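Local coordinates for protein ribokinase (Staphylococcus aureus, PDB 3RY7) that phosphorylates D-ribose at O-5, using ATP and magnesium, to give D-ribose 5-phosphate for nucleotide and amino acid synthesis or the pentose phosphate pathway, at residues A[61-66]-A[86-91]; A[9-14]-A[67-72]; A[115-120]-A[142-147]; A[122-127]-A[149-154]. One frame throughout, in Å; residues are numbered along the deposited sequence.

Contact 1: A[61-66]-A[86-91]; sequences TKIGTD and IIKTAE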
loop_
_atom_site.group_PDB
_atom_site.type_symbol
_atom_site.label_atom_id
_atom_site.label_comp_id
_atom_site.label_asym_id
_atom_site.label_seq_id
_atom_site.Cartn_x
_atom_site.Cartn_y
_atom_site.Cartn_z
ATOM N N THR A 61 18.612 -16.178 -12.952
ATOM C CA THR A 61 17.425 -16.865 -12.495
ATOM C C THR A 61 16.918 -17.689 -13.665
ATOM O O THR A 61 17.272 -17.424 -14.813
ATOM C CB THR A 61 16.371 -15.845 -11.990
ATOM O OG1 THR A 61 15.319 -16.531 -11.301
ATOM C CG2 THR A 61 15.804 -15.041 -13.142
ATOM N N LYS A 62 16.135 -18.715 -13.377
ATOM C CA LYS A 62 15.635 -19.595 -14.419
ATOM C C LYS A 62 14.119 -19.699 -14.352
ATOM O O LYS A 62 13.563 -20.210 -13.381
ATOM C CB LYS A 62 16.262 -20.981 -14.299
ATOM C CG LYS A 62 16.112 -21.850 -15.548
ATOM C CD LYS A 62 16.818 -23.189 -15.343
ATOM C CE LYS A 62 16.947 -24.002 -16.638
ATOM N NZ LYS A 62 17.632 -25.328 -16.360
ATOM N N ILE A 63 13.465 -19.207 -15.397
ATOM C CA ILE A 63 12.022 -19.324 -15.528
ATOM C C ILE A 63 11.661 -20.245 -16.683
ATOM O O ILE A 63 12.535 -20.766 -17.393
ATOM C CB ILE A 63 11.383 -17.974 -15.794
ATOM C CG1 ILE A 63 11.944 -17.373 -17.086
ATOM C CG2 ILE A 63 11.629 -17.042 -14.602
ATOM C CD1 ILE A 63 11.488 -15.937 -17.331
ATOM N N GLY A 64 10.364 -20.453 -16.867
ATOM C CA GLY A 64 9.903 -21.307 -17.935
ATOM C C GLY A 64 9.710 -20.507 -19.213
ATOM O O GLY A 64 10.018 -19.309 -19.276
ATOM N N THR A 65 9.193 -21.183 -20.234
ATOM C CA THR A 65 8.875 -20.548 -21.498
ATOM C C THR A 65 7.364 -20.305 -21.580
ATOM O O THR A 65 6.811 -20.101 -22.661
ATOM C CB THR A 65 9.347 -21.423 -22.674
ATOM O OG1 THR A 65 8.856 -22.761 -22.503
ATOM C CG2 THR A 65 10.894 -21.457 -22.726
ATOM N N ASP A 66 6.707 -20.327 -20.425
ATOM C CA ASP A 66 5.265 -20.127 -20.343
ATOM C C ASP A 66 4.856 -18.651 -20.283
ATOM O O ASP A 66 3.683 -18.331 -20.420
ATOM C CB ASP A 66 4.652 -20.931 -19.178
ATOM C CG ASP A 66 5.379 -20.701 -17.850
ATOM O OD1 ASP A 66 5.068 -21.408 -16.865
ATOM O OD2 ASP A 66 6.264 -19.821 -17.799
ATOM N N ILE A 86 19.368 -14.265 -17.551
ATOM C CA ILE A 86 18.159 -15.009 -17.214
ATOM C C ILE A 86 17.919 -16.140 -18.216
ATOM O O ILE A 86 17.999 -15.943 -19.431
ATOM C CB ILE A 86 16.926 -14.105 -17.173
ATOM C CG1 ILE A 86 17.065 -13.092 -16.041
ATOM C CG2 ILE A 86 15.657 -14.944 -17.004
ATOM C CD1 ILE A 86 15.925 -12.113 -15.980
ATOM N N ILE A 87 17.622 -17.320 -17.692
ATOM C CA ILE A 87 17.460 -18.528 -18.483
ATOM C C ILE A 87 15.986 -18.902 -18.604
ATOM O O ILE A 87 15.247 -18.805 -17.627
ATOM C CB ILE A 87 18.194 -19.697 -17.797
ATOM C CG1 ILE A 87 19.674 -19.365 -17.629
ATOM C CG2 ILE A 87 18.022 -20.999 -18.580
ATOM C CD1 ILE A 87 20.188 -19.696 -16.247
ATOM N N LYS A 88 15.560 -19.327 -19.794
ATOM C CA LYS A 88 14.194 -19.842 -19.990
ATOM C C LYS A 88 14.260 -21.281 -20.424
ATOM O O LYS A 88 15.065 -21.638 -21.281
ATOM C CB LYS A 88 13.420 -19.041 -21.033
ATOM C CG LYS A 88 13.282 -17.575 -20.697
ATOM C CD LYS A 88 12.248 -16.889 -21.585
ATOM C CE LYS A 88 12.327 -15.370 -21.465
ATOM N NZ LYS A 88 11.286 -14.675 -22.300
ATOM N N THR A 89 13.419 -22.109 -19.828
ATOM C CA THR A 89 13.435 -23.526 -20.121
ATOM C C THR A 89 12.019 -24.046 -20.330
ATOM O O THR A 89 11.068 -23.561 -19.696
ATOM C CB THR A 89 14.062 -24.325 -18.995
ATOM O OG1 THR A 89 14.106 -25.697 -19.380
ATOM C CG2 THR A 89 13.256 -24.195 -17.700
ATOM N N ALA A 90 11.894 -25.027 -21.223
ATOM C CA ALA A 90 10.617 -25.684 -21.495
ATOM C C ALA A 90 10.533 -26.941 -20.653
ATOM O O ALA A 90 9.523 -27.619 -20.640
ATOM C CB ALA A 90 10.497 -26.031 -22.968
ATOM N N GLU A 91 11.608 -27.226 -19.930
ATOM C CA GLU A 91 11.679 -28.379 -19.042
ATOM C C GLU A 91 10.658 -28.325 -17.901
ATOM O O GLU A 91 10.225 -29.359 -17.380
ATOM C CB GLU A 91 13.092 -28.472 -18.458
ATOM C CG GLU A 91 13.264 -29.516 -17.331
ATOM C CD GLU A 91 14.730 -29.699 -16.912
ATOM O OE1 GLU A 91 15.019 -30.600 -16.089
ATOM O OE2 GLU A 91 15.591 -28.936 -17.410
HETATM O O HOH W 1 16.619 -26.739 -18.447
#
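Lys62 and Ile87 are bridge partners on two parallel strands, and the tight part of the contact is built around them. The backbone N of Ile87 gives a nearly straight bond to Thr61 O at 2.9 Å (178° at the hydrogen), and Ile87 O takes Ile63 N in return. Ile63 O then receives Thr89 N at 2.9 Å, a more bent bond at 145°. On the face that Lys62 and Ile87 share, the lysine chain runs extended, its CG anti to the backbone N (chi1 -164°). CG and CE both rest on the CG2 methyl of Ile87, and CE goes on to touch Thr89 CB at 3.7 Å. On the other face Ile63 CG1 lies beside Lys88 CG, pointing the same way, with Leu73 of helix 70-78 against Ile63 and Ile86.

Beyond Thr89 the packing thins toward solvent. Thr65 OG1 merely approaches Ala90 CB at 3.7 Å, and the link between Lys62 and Glu91 runs through water: one water accepts from Lys62 NZ at 2.7 Å and donates to Glu91 OE2 at 2.6 Å. The same NZ is gripped by Thr118 O and by a salt bridge to Asp123. Thr89 OG1 accepts Glu91 N, closing an ST turn. The pairing is that of a beta-alpha-beta unit, strand 56-64, helix 70-78 and edge strand 87-89, in the large sheet of the PfkB kinase fold.

Contact 2: A[9-14]-A[67-72]; sequences GSTNVD and GVADFI
Val13 points its side chain at the turn that leads into helix 70-78, and its two methyls divide the work. CG2 does most of the touching: it sits 3.5 Å from the carbonyl Val68 O and also meets Val68 CG2, Ala69 CB at 4.0 Å, and Ile72 CD1. Val13 CG1, anti to the backbone N (chi1 176°), instead comes up to the edge of the Phe71 ring, near its plane, 4.4 Å from Phe71 CE1. Within the same helix Ile72 CG1 lies 3.6 Å above the plane of that ring, offset toward the rim.

Thr11 and Ile72 reach toward each other tip to tip. Thr11 CG2 is anti to the backbone N and stands 3.7 Å from Ile72 CD1. Besides touching Thr11 CG2 and Val13 CG2, Ile72 CD1 presses on the backbone, 3.4 Å from Asn12 O. Thr11 OG1 leaves this apolar patch and hydrogen-bonds Thr61 OG1.

Asn12, whose CB points away from the helix, is expected with Val13 and Asp14 to bind the sugar substrate, and Asp14 OD1 hydrogen-bonds a glycerol, probably from the crystallisation liquor. Val13 is tied through its backbone to Gly95 and Ala97 of strand 95-101, Thr11 leans on Phe59 and Ile63 of strand 56-64, and Ile72 also packs on Gln292 of the second subunit. The contact thus lays the start of helix 70-78 against strand 12-18 of the four-stranded sheet.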
loop_
_atom_site.group_PDB
_atom_site.type_symbol
_atom_site.label_atom_id
_atom_site.label_comp_id
_atom_site.label_asym_id
_atom_site.label_seq_id
_atom_site.Cartn_x
_atom_site.Cartn_y
_atom_site.Cartn_z
ATOM N N GLY A 9 19.283 -16.844 -7.858
ATOM C CA GLY A 9 18.123 -17.344 -7.149
ATOM C C GLY A 9 16.824 -17.435 -7.920
ATOM O O GLY A 9 16.799 -17.417 -9.156
ATOM N N SER A 10 15.738 -17.543 -7.162
ATOM C CA SER A 10 14.444 -17.928 -7.696
ATOM C C SER A 10 13.593 -16.750 -8.164
ATOM O O SER A 10 13.649 -15.649 -7.607
ATOM C CB SER A 10 13.676 -18.681 -6.618
ATOM O OG SER A 10 13.479 -17.844 -5.482
ATOM N N THR A 11 12.794 -17.003 -9.187
ATOM C CA THR A 11 11.697 -16.110 -9.548
ATOM C C THR A 11 10.415 -16.914 -9.476
ATOM O O THR A 11 10.331 -18.008 -10.054
ATOM C CB THR A 11 11.868 -15.538 -10.962
ATOM O OG1 THR A 11 13.034 -14.709 -11.001
ATOM C CG2 THR A 11 10.641 -14.689 -11.350
ATOM N N ASN A 12 9.433 -16.398 -8.739
ATOM C CA ASN A 12 8.167 -17.090 -8.549
ATOM C C ASN A 12 7.010 -16.206 -8.988
ATOM O O ASN A 12 7.081 -14.988 -8.855
ATOM C CB ASN A 12 7.946 -17.430 -7.068
ATOM C CG ASN A 12 8.742 -18.637 -6.600
ATOM O OD1 ASN A 12 9.207 -19.453 -7.406
ATOM N ND2 ASN A 12 8.874 -18.775 -5.275
ATOM N N VAL A 13 5.940 -16.809 -9.495
ATOM C CA VAL A 13 4.688 -16.076 -9.598
ATOM C C VAL A 13 3.825 -16.475 -8.404
ATOM O O VAL A 13 3.421 -17.624 -8.281
ATOM C CB VAL A 13 3.977 -16.321 -10.938
ATOM C CG1 VAL A 13 2.629 -15.614 -10.956
ATOM C CG2 VAL A 13 4.867 -15.860 -12.099
ATOM N N ASP A 14 3.591 -15.524 -7.501
ATOM C CA ASP A 14 2.761 -15.769 -6.326
ATOM C C ASP A 14 1.271 -15.628 -6.657
ATOM O O ASP A 14 0.824 -14.576 -7.088
ATOM C CB ASP A 14 3.116 -14.779 -5.214
ATOM C CG ASP A 14 4.532 -14.966 -4.668
ATOM O OD1 ASP A 14 5.204 -15.974 -5.002
ATOM O OD2 ASP A 14 4.964 -14.094 -3.887
ATOM N N GLY A 67 5.820 -17.756 -20.115
ATOM C CA GLY A 67 5.526 -16.341 -20.138
ATOM C C GLY A 67 4.807 -15.813 -18.906
ATOM O O GLY A 67 4.447 -14.640 -18.861
ATOM N N VAL A 68 4.618 -16.645 -17.887
ATOM C CA VAL A 68 3.830 -16.203 -16.738
ATOM C C VAL A 68 4.549 -15.166 -15.877
ATOM O O VAL A 68 3.912 -14.450 -15.116
ATOM C CB VAL A 68 3.330 -17.368 -15.857
ATOM C CG1 VAL A 68 2.276 -18.190 -16.593
ATOM C CG2 VAL A 68 4.466 -18.254 -15.412
ATOM N N ALA A 69 5.869 -15.074 -15.996
ATOM C CA ALA A 69 6.623 -14.074 -15.231
ATOM C C ALA A 69 7.082 -12.902 -16.090
ATOM O O ALA A 69 7.936 -12.125 -15.674
ATOM C CB ALA A 69 7.813 -14.716 -14.545
ATOM N N ASP A 70 6.522 -12.774 -17.291
ATOM C CA ASP A 70 6.914 -11.687 -18.176
ATOM C C ASP A 70 6.690 -10.325 -17.513
ATOM O O ASP A 70 7.409 -9.364 -17.800
ATOM C CB ASP A 70 6.164 -11.752 -19.513
ATOM C CG ASP A 70 6.711 -12.826 -20.453
ATOM O OD1 ASP A 70 7.702 -13.512 -20.111
ATOM O OD2 ASP A 70 6.144 -12.977 -21.554
ATOM N N PHE A 71 5.697 -10.226 -16.634
ATOM C CA PHE A 71 5.455 -8.938 -15.999
ATOM C C PHE A 71 6.553 -8.642 -14.992
ATOM O O PHE A 71 6.928 -7.486 -14.790
ATOM C CB PHE A 71 4.066 -8.850 -15.365
ATOM C CG PHE A 71 3.895 -9.685 -14.132
ATOM C CD1 PHE A 71 3.508 -11.014 -14.224
ATOM C CD2 PHE A 71 4.087 -9.131 -12.877
ATOM C CE1 PHE A 71 3.331 -11.783 -13.088
ATOM C CE2 PHE A 71 3.914 -9.890 -11.737
ATOM C CZ PHE A 71 3.538 -11.223 -11.839
ATOM N N ILE A 72 7.078 -9.695 -14.379
ATOM C CA ILE A 72 8.211 -9.557 -13.476
ATOM C C ILE A 72 9.445 -9.090 -14.230
ATOM O O ILE A 72 10.146 -8.207 -13.779
ATOM C CB ILE A 72 8.518 -10.879 -12.745
ATOM C CG1 ILE A 72 7.243 -11.437 -12.102
ATOM C CG2 ILE A 72 9.626 -10.667 -11.716
ATOM C CD1 ILE A 72 7.425 -12.817 -11.423
#

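Contact 3: A[115-120]-A[142-147]; sequences ANMTMT and EVPIPA
Pro144 fits its ring against a row of carbonyl oxygens in 115-120, in close van der Waals approaches of ring carbons to oxygen. Its CG lies 3.2 Å from Met119 O and 3.6 Å from Met117 O, while CD sits 3.3 Å from Asn116 O. In the other direction Glu142 O faces Asn116 CB at 3.3 Å and Met117 SD at 3.5 Å. The bend at chi2 (-59°) turns that sulfur toward Glu142 O.

Most of the apolar contacts come from Met119. Its CG is anti to the backbone N, and the chain turns only at chi3, which brings CE across Val143 CG2 at 4.0 Å. Further back, CB meets Pro144 CD and CG touches Ala147 CB at 4.2 Å.

The two segments share no hydrogen bond; within 115-120 Ala115 O accepts both Thr118 N and Thr118 OG1. Asn116 OD1 accepts Thr11 N. Glu142 takes Ser10 OG and Lys42 N on OE1 and bonds a glycerol through OE2. Apolar packing and carbonyl contacts therefore join the two segments, leaving the carboxylate of Glu142 for the likely sugar site, while Asn116 braces the backbone leading to Asn12.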
loop_
_atom_site.group_PDB
_atom_site.type_symbol
_atom_site.label_atom_id
_atom_site.label_comp_id
_atom_site.label_asym_id
_atom_site.label_seq_id
_atom_site.Cartn_x
_atom_site.Cartn_y
_atom_site.Cartn_z
ATOM N N ALA A 115 10.868 -24.207 -12.826
ATOM C CA ALA A 115 12.120 -23.869 -13.522
ATOM C C ALA A 115 13.278 -23.535 -12.576
ATOM O O ALA A 115 14.428 -23.829 -12.895
ATOM C CB ALA A 115 11.896 -22.715 -14.502
ATOM N N ASN A 116 12.970 -22.898 -11.441
ATOM C CA ASN A 116 13.989 -22.564 -10.450
ATOM C C ASN A 116 14.813 -23.780 -10.046
ATOM O O ASN A 116 16.030 -23.701 -9.941
ATOM C CB ASN A 116 13.384 -21.940 -9.182
ATOM C CG ASN A 116 12.654 -20.641 -9.452
ATOM O OD1 ASN A 116 13.205 -19.697 -10.027
ATOM N ND2 ASN A 116 11.399 -20.576 -9.012
ATOM N N MET A 117 14.137 -24.892 -9.811
ATOM C CA MET A 117 14.797 -26.110 -9.354
ATOM C C MET A 117 15.338 -26.977 -10.496
ATOM O O MET A 117 15.745 -28.120 -10.279
ATOM C CB MET A 117 13.871 -26.900 -8.430
ATOM C CG MET A 117 13.568 -26.139 -7.126
ATOM S SD MET A 117 15.092 -25.764 -6.216
ATOM C CE MET A 117 15.535 -27.388 -5.637
ATOM N N THR A 118 15.355 -26.437 -11.711
ATOM C CA THR A 118 16.075 -27.113 -12.789
ATOM C C THR A 118 17.408 -26.408 -13.100
ATOM O O THR A 118 18.111 -26.786 -14.039
ATOM C CB THR A 118 15.236 -27.184 -14.079
ATOM O OG1 THR A 118 15.153 -25.879 -14.669
ATOM C CG2 THR A 118 13.819 -27.741 -13.782
ATOM N N MET A 119 17.752 -25.373 -12.326
ATOM C CA MET A 119 18.962 -24.620 -12.632
ATOM C C MET A 119 20.157 -25.507 -12.343
ATOM O O MET A 119 20.212 -26.114 -11.281
ATOM C CB MET A 119 19.055 -23.336 -11.821
ATOM C CG MET A 119 20.184 -22.463 -12.296
ATOM S SD MET A 119 20.486 -20.998 -11.292
ATOM C CE MET A 119 19.130 -19.935 -11.790
ATOM N N THR A 120 21.085 -25.594 -13.299
ATOM C CA THR A 120 22.247 -26.495 -13.200
ATOM C C THR A 120 23.569 -25.723 -13.151
ATOM O O THR A 120 23.625 -24.525 -13.471
ATOM C CB THR A 120 22.365 -27.414 -14.437
ATOM O OG1 THR A 120 22.597 -26.603 -15.589
ATOM C CG2 THR A 120 21.117 -28.252 -14.645
ATOM N N GLU A 142 16.067 -21.481 -2.906
ATOM C CA GLU A 142 14.956 -21.790 -3.831
ATOM C C GLU A 142 15.505 -22.177 -5.213
ATOM O O GLU A 142 14.775 -22.245 -6.208
ATOM C CB GLU A 142 13.957 -20.629 -3.911
ATOM C CG GLU A 142 13.269 -20.383 -2.553
ATOM C CD GLU A 142 12.097 -19.403 -2.614
ATOM O OE1 GLU A 142 12.098 -18.489 -3.471
ATOM O OE2 GLU A 142 11.182 -19.553 -1.780
ATOM N N VAL A 143 16.805 -22.462 -5.236
ATOM C CA VAL A 143 17.516 -22.894 -6.426
ATOM C C VAL A 143 18.410 -24.076 -5.969
ATOM O O VAL A 143 18.665 -24.225 -4.764
ATOM C CB VAL A 143 18.290 -21.671 -6.991
ATOM C CG1 VAL A 143 19.749 -21.943 -7.126
ATOM C CG2 VAL A 143 17.660 -21.134 -8.279
ATOM N N PRO A 144 18.842 -24.952 -6.900
ATOM C CA PRO A 144 19.467 -26.175 -6.378
ATOM C C PRO A 144 20.882 -25.944 -5.837
ATOM O O PRO A 144 21.636 -25.110 -6.332
ATOM C CB PRO A 144 19.501 -27.117 -7.596
ATOM C CG PRO A 144 18.531 -26.510 -8.587
ATOM C CD PRO A 144 18.599 -25.028 -8.351
ATOM N N ILE A 145 21.211 -26.682 -4.794
ATOM C CA ILE A 145 22.524 -26.596 -4.166
ATOM C C ILE A 145 23.718 -26.733 -5.140
ATOM O O ILE A 145 24.646 -25.927 -5.076
ATOM C CB ILE A 145 22.612 -27.565 -2.966
ATOM C CG1 ILE A 145 21.843 -26.961 -1.779
ATOM C CG2 ILE A 145 24.082 -27.874 -2.594
ATOM C CD1 ILE A 145 21.490 -27.959 -0.705
ATOM N N PRO A 146 23.687 -27.729 -6.063
ATOM C CA PRO A 146 24.820 -27.843 -7.005
ATOM C C PRO A 146 24.987 -26.586 -7.877
ATOM O O PRO A 146 26.110 -26.227 -8.216
ATOM C CB PRO A 146 24.475 -29.081 -7.856
ATOM C CG PRO A 146 23.515 -29.874 -7.012
ATOM C CD PRO A 146 22.716 -28.827 -6.225
ATOM N N ALA A 147 23.899 -25.896 -8.204
ATOM C CA ALA A 147 24.047 -24.631 -8.909
ATOM C C ALA A 147 24.730 -23.577 -8.032
ATOM O O ALA A 147 25.550 -22.788 -8.519
ATOM C CB ALA A 147 22.691 -24.104 -9.405
#

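Contact 4: A[122-127]-A[149-154]; sequences EDVINA and ISAFEI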
loop_
_atom_site.group_PDB
_atom_site.type_symbol
_atom_site.label_atom_id
_atom_site.label_comp_id
_atom_site.label_asym_id
_atom_site.label_seq_id
_atom_site.Cartn_x
_atom_site.Cartn_y
_atom_site.Cartn_z
ATOM N N GLU A 122 25.851 -25.869 -15.250
ATOM C CA GLU A 122 26.058 -25.338 -16.572
ATOM C C GLU A 122 25.310 -24.079 -16.875
ATOM O O GLU A 122 25.831 -23.249 -17.519
ATOM C CB GLU A 122 25.934 -26.371 -17.686
ATOM C CG GLU A 122 25.133 -27.543 -17.387
ATOM C CD GLU A 122 25.717 -28.428 -16.363
ATOM O OE1 GLU A 122 26.794 -28.946 -16.594
ATOM O OE2 GLU A 122 25.095 -28.642 -15.339
ATOM N N ASP A 123 24.113 -23.929 -16.347
ATOM C CA ASP A 123 23.401 -22.659 -16.421
ATOM C C ASP A 123 24.243 -21.573 -15.779
ATOM O O ASP A 123 24.351 -20.468 -16.299
ATOM C CB ASP A 123 22.048 -22.756 -15.705
ATOM C CG ASP A 123 21.043 -23.597 -16.477
ATOM O OD1 ASP A 123 21.042 -23.528 -17.736
ATOM O OD2 ASP A 123 20.270 -24.333 -15.830
ATOM N N VAL A 124 24.838 -21.899 -14.640
ATOM C CA VAL A 124 25.645 -20.943 -13.897
ATOM C C VAL A 124 26.954 -20.604 -14.611
ATOM O O VAL A 124 27.294 -19.433 -14.758
ATOM C CB VAL A 124 25.954 -21.469 -12.485
ATOM C CG1 VAL A 124 26.918 -20.508 -11.756
ATOM C CG2 VAL A 124 24.649 -21.663 -11.688
ATOM N N ILE A 125 27.690 -21.629 -15.039
ATOM C CA ILE A 125 28.967 -21.431 -15.753
ATOM C C ILE A 125 28.714 -20.490 -16.905
ATOM O O ILE A 125 29.472 -19.552 -17.164
ATOM C CB ILE A 125 29.501 -22.745 -16.324
ATOM C CG1 ILE A 125 30.412 -23.430 -15.314
ATOM C CG2 ILE A 125 30.292 -22.489 -17.602
ATOM C CD1 ILE A 125 29.881 -23.422 -13.911
ATOM N N ASN A 126 27.602 -20.737 -17.581
ATOM C CA ASN A 126 27.184 -19.902 -18.684
ATOM C C ASN A 126 27.162 -18.416 -18.335
ATOM O O ASN A 126 27.330 -17.576 -19.211
ATOM C CB ASN A 126 25.808 -20.359 -19.168
ATOM C CG ASN A 126 25.701 -20.377 -20.670
ATOM O OD1 ASN A 126 25.964 -21.402 -21.306
ATOM N ND2 ASN A 126 25.317 -19.240 -21.253
ATOM N N ALA A 127 26.963 -18.091 -17.059
ATOM C CA ALA A 127 26.838 -16.693 -16.643
ATOM C C ALA A 127 28.073 -16.157 -15.915
ATOM O O ALA A 127 28.010 -15.112 -15.276
ATOM C CB ALA A 127 25.610 -16.531 -15.766
ATOM N N ILE A 149 26.763 -24.120 -5.419
ATOM C CA ILE A 149 28.164 -24.527 -5.252
ATOM C C ILE A 149 29.005 -24.040 -6.432
ATOM O O ILE A 149 30.090 -23.465 -6.266
ATOM C CB ILE A 149 28.290 -26.048 -5.100
ATOM C CG1 ILE A 149 27.779 -26.485 -3.728
ATOM C CG2 ILE A 149 29.740 -26.486 -5.268
ATOM C CD1 ILE A 149 27.676 -28.001 -3.579
ATOM N N SER A 150 28.476 -24.212 -7.636
ATOM C CA SER A 150 29.248 -23.857 -8.815
ATOM C C SER A 150 29.466 -22.335 -8.929
ATOM O O SER A 150 30.548 -21.872 -9.337
ATOM C CB SER A 150 28.601 -24.454 -10.069
ATOM O OG SER A 150 28.364 -23.445 -11.025
ATOM N N ALA A 151 28.449 -21.560 -8.549
ATOM C CA ALA A 151 28.562 -20.107 -8.579
ATOM C C ALA A 151 29.542 -19.611 -7.498
ATOM O O ALA A 151 30.298 -18.664 -7.716
ATOM C CB ALA A 151 27.195 -19.466 -8.398
ATOM N N PHE A 152 29.526 -20.276 -6.344
ATOM C CA PHE A 152 30.389 -19.889 -5.226
ATOM C C PHE A 152 31.847 -20.321 -5.479
ATOM O O PHE A 152 32.774 -19.673 -5.006
ATOM C CB PHE A 152 29.864 -20.474 -3.903
ATOM C CG PHE A 152 28.706 -19.696 -3.296
ATOM C CD1 PHE A 152 28.234 -20.010 -2.016
ATOM C CD2 PHE A 152 28.104 -18.646 -3.995
ATOM C CE1 PHE A 152 27.157 -19.291 -1.441
ATOM C CE2 PHE A 152 27.045 -17.912 -3.425
ATOM C CZ PHE A 152 26.568 -18.239 -2.145
ATOM N N GLU A 153 32.043 -21.404 -6.229
ATOM C CA GLU A 153 33.409 -21.821 -6.632
ATOM C C GLU A 153 34.051 -20.783 -7.533
ATOM O O GLU A 153 35.194 -20.357 -7.313
ATOM C CB GLU A 153 33.397 -23.185 -7.302
ATOM C CG GLU A 153 33.138 -24.331 -6.340
ATOM C CD GLU A 153 32.791 -25.621 -7.067
ATOM O OE1 GLU A 153 32.336 -25.508 -8.233
ATOM O OE2 GLU A 153 32.955 -26.726 -6.472
ATOM N N ILE A 154 33.283 -20.322 -8.510
ATOM C CA ILE A 154 33.721 -19.248 -9.391
ATOM C C ILE A 154 34.033 -17.973 -8.631
ATOM O O ILE A 154 35.081 -17.348 -8.855
ATOM C CB ILE A 154 32.656 -18.942 -10.462
ATOM C CG1 ILE A 154 32.472 -20.147 -11.401
ATOM C CG2 ILE A 154 33.015 -17.686 -11.247
ATOM C CD1 ILE A 154 31.314 -19.966 -12.374
#
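Val124 CG1 wedges against the helix 145-157, touching Ala151 CB at 3.5 Å and Ser150 OG at 3.4 Å. Ile125 CD1 closes on the same hydroxyl at 3.3 Å, and the OG thus lies among aliphatic carbons. Farther along, Ile125 CD1 meets Ile154 CD1 at 4.0 Å, the two isoleucine chains set aslant to each other.

The torsions explain these approaches. Val124 CG1 is anti to its backbone N (chi1 175°), which carries it toward Ser150 and Ala151. Ile125 turns back at chi2 (44°), bringing CD1 over to Ser150.

Backbone bonds fix the second shell: Ile154 N to Ser150 O and Glu153 N to Ile149 O in helix 145-157, Asn126 N to Glu122 O in 122-127. Ile131 of helix 128-132 packs on Val124, Ala151 and Ile154 together. Asp123 accepts Thr120 N through OD2.

The pairing of helix 121-125 with helix 145-157 is plain hydrophobic packing, distant from the catalytic machinery. Its one polar atom, Ser150 OG, is buried without a partner in the model, so it gives the interface no directional bond and the fit rests on the methyls.

How the contacts relate
Contacts 1, 2 and 3 meet around the loop after strand 4-8. Thr61 OG1 of contact 1 bonds Gly9 O of contact 2 at 2.8 Å, and the centres of these two contacts lie about 10 Å apart. Contact 3 also grips that loop: Glu142 OE1 is 2.5 Å from Ser10 OG, and Asn116 OD1 is 2.9 Å from Thr11 N. Contacts 2 and 3 contain the probable ribose-binding residues Asn12, Val13, Asp14 and Glu142. Contact 4 stands off, its centre about 21 Å from that of contact 2, but shares helix 145-157 with contact 3 and joins contact 1 through Lys62 NZ and Asp123 OD2, 2.9 Å apart.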